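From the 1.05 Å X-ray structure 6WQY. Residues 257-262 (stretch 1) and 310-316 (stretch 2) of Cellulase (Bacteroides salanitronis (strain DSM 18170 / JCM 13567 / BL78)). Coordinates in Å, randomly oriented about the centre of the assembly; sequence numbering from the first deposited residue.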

# COMPACT_ATOMS: atom_id res chain seq x y z
N ASP A 257 9.64 14.96 5.87
CA ASP A 257 9.84 15.82 7.03
C ASP A 257 8.57 16.61 7.36
O ASP A 257 8.30 16.87 8.53
N TYR A 258 7.81 16.99 6.34
CA TYR A 258 6.54 17.68 6.55
C TYR A 258 5.41 16.70 6.86
O TYR A 258 4.66 16.87 7.84
N THR A 259 5.27 15.64 6.07
CA THR A 259 4.08 14.81 6.19
C THR A 259 4.07 14.00 7.48
O THR A 259 2.98 13.74 8.01
N GLU A 260 5.22 13.59 8.01
CA GLU A 260 5.27 12.90 9.28
C GLU A 260 5.69 13.81 10.44
O GLU A 260 5.54 13.43 11.60
N ASN A 261 6.21 15.00 10.15
CA ASN A 261 6.44 16.02 11.18
C ASN A 261 7.42 15.56 12.25
O ASN A 261 7.23 15.83 13.44
N ALA A 262 8.50 14.89 11.84
CA ALA A 262 9.40 14.25 12.80
C ALA A 262 9.92 15.24 13.85
O ALA A 262 9.73 15.04 15.05
N MET A 310 0.15 7.06 1.29
CA MET A 310 0.37 8.51 1.21
C MET A 310 -0.30 9.08 2.46
O MET A 310 -0.99 8.36 3.19
N GLY A 311 -0.10 10.37 2.74
CA GLY A 311 -0.81 11.00 3.83
C GLY A 311 -0.03 12.13 4.46
O GLY A 311 1.03 12.53 3.97
N CYS A 312 -0.57 12.65 5.57
CA CYS A 312 0.03 13.78 6.27
C CYS A 312 -0.60 13.82 7.65
O CYS A 312 -1.82 13.70 7.77
N VAL A 313 0.23 14.01 8.69
CA VAL A 313 -0.27 13.98 10.06
C VAL A 313 -1.03 15.26 10.40
O VAL A 313 -0.84 16.34 9.83
N HIS A 314 -1.90 15.13 11.40
CA HIS A 314 -2.73 16.20 11.93
C HIS A 314 -1.92 17.24 12.68
O HIS A 314 -0.94 16.93 13.37
N ARG A 315 -2.36 18.48 12.56
CA ARG A 315 -1.87 19.59 13.37
C ARG A 315 -3.02 20.16 14.19
O ARG A 315 -4.10 20.43 13.65
N ALA A 316 -2.80 20.35 15.49
CA ALA A 316 -3.84 20.90 16.34
C ALA A 316 -4.05 22.39 16.11
O ALA A 316 -5.14 22.90 16.38

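The contact joins the end of a helix in stretch 1 to an irregular segment in stretch 2. Arg315 is its centre and has the largest area covered by the other stretch. Its CA-to-CB bond points toward stretch 1. The side chain is m at chi1 (-87°), p at chi2 and t at chi3, with chi4 also near 180°. The p turn at chi2 bends the chain, and the extended part beyond it carries the guanidinium to the helix end. There the carbonyl of Tyr258 accepts two hydrogen bonds. The bond from Arg315 NH2 to Tyr258 O is short, at 2.8 Å. The bond from Arg315 NH1 to Tyr258 O is weak, at 3.3 Å. Arg315 NH1 also donates to Val313 O at 3.1 Å, which ties the side chain back to the backbone of its own stretch.

Tyr258 is t at chi1 (171°), with chi2 at 67°. Its CA-to-CB bond points sideways, but the ring end comes nearer to stretch 2. The guanidinium of Arg315 lies flat on this ring. The centres are 4.5 Å apart and the planes meet at 26°. Asn261 CB covers the opposite face of the guanidinium, so the charged group is sandwiched. Cys312, t at chi1, places its sulfur obliquely to the same tyrosine ring. Tyr258 CE2 lies 3.5 Å from Cys312 SG.

Asn261 is the first residue to leave helical angles, and its phi is positive. Its CB points toward stretch 2. The side chain is t at chi1 (-166°), with chi2 at 36°. Water 1 links its amide to the arginine: it donates to Asn261 OD1 at 3.2 Å and accepts from Arg315 NE at 2.9 Å. Asn261 ND2 is hydrogen-bonded to a residue adjoining one of the stretches.

Val313 also points toward stretch 1, with chi1 at -61° (m). This rotamer brings Val313 CG2 to 3.7 Å from Asn261 CB and 3.9 Å from Glu260 O. The Val313 backbone is held as well: Val313 N donates to Thr259 O at 2.8 Å. The same carbonyl receives a CA-H...O contact, with Cys312 CA 3.4 Å from Thr259 O.

Thr259 is p at chi1 (57°) and its CB points sideways. Thr259 CB sits 3.3 Å from Gly311 O, while its OG1 is hydrogen-bonded elsewhere in the structure. Gly311 has backbone angles at which a CB would jam against the preceding carbonyl oxygen.

The CA-to-CB bonds of Glu260 and His314 point away from the other stretch, and both residues touch crystal neighbours.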

# COMPACT_ATOMS: atom_id res chain seq x y z
CB ASP A 257 11.01 16.77 6.81
CG ASP A 257 12.36 16.09 6.92
OD1 ASP A 257 12.41 14.88 7.26
OD2 ASP A 257 13.39 16.76 6.67
CB TYR A 258 6.18 18.54 5.32
CG TYR A 258 4.77 19.09 5.43
CD1 TYR A 258 4.45 20.02 6.40
CD2 TYR A 258 3.75 18.64 4.60
CE1 TYR A 258 3.16 20.49 6.55
CE2 TYR A 258 2.45 19.11 4.73
CZ TYR A 258 2.16 20.03 5.72
OH TYR A 258 0.87 20.48 5.87
CB THR A 259 3.91 13.91 4.97
OG1 THR A 259 5.08 13.11 4.82
CG2 THR A 259 3.65 14.72 3.71
CB GLU A 260 6.18 11.67 9.22
CG GLU A 260 6.07 10.80 10.46
CD GLU A 260 6.52 9.37 10.24
OE1 GLU A 260 7.53 9.18 9.56
OE2 GLU A 260 5.85 8.45 10.75
CB ASN A 261 5.12 16.47 11.81
CG ASN A 261 5.26 17.75 12.62
OD1 ASN A 261 6.02 18.64 12.27
ND2 ASN A 261 4.52 17.83 13.73
CB ALA A 262 10.57 13.58 12.07
CB MET A 310 -0.19 9.10 -0.10
CG MET A 310 -1.62 8.73 -0.43
SD MET A 310 -2.91 9.57 0.52
CE MET A 310 -2.72 11.27 -0.04
CB CYS A 312 -0.27 15.09 5.52
SG CYS A 312 0.57 16.53 6.17
CB VAL A 313 0.85 13.70 11.09
CG1 VAL A 313 1.47 12.34 10.84
CG2 VAL A 313 1.89 14.81 11.10
CB HIS A 314 -3.76 15.55 12.87
CG HIS A 314 -4.63 16.50 13.63
ND1 HIS A 314 -5.56 17.33 13.04
CD2 HIS A 314 -4.76 16.69 14.97
CE1 HIS A 314 -6.20 18.01 13.97
NE2 HIS A 314 -5.74 17.63 15.15
CB ARG A 315 -1.26 20.69 12.50
CG ARG A 315 0.22 20.49 12.18
CD ARG A 315 0.51 19.39 11.17
NE ARG A 315 1.92 19.46 10.79
CZ ARG A 315 2.49 18.72 9.85
NH1 ARG A 315 1.79 17.80 9.19
NH2 ARG A 315 3.78 18.89 9.58
CB ALA A 316 -3.50 20.65 17.82
O HOH W 1 3.85 20.99 12.27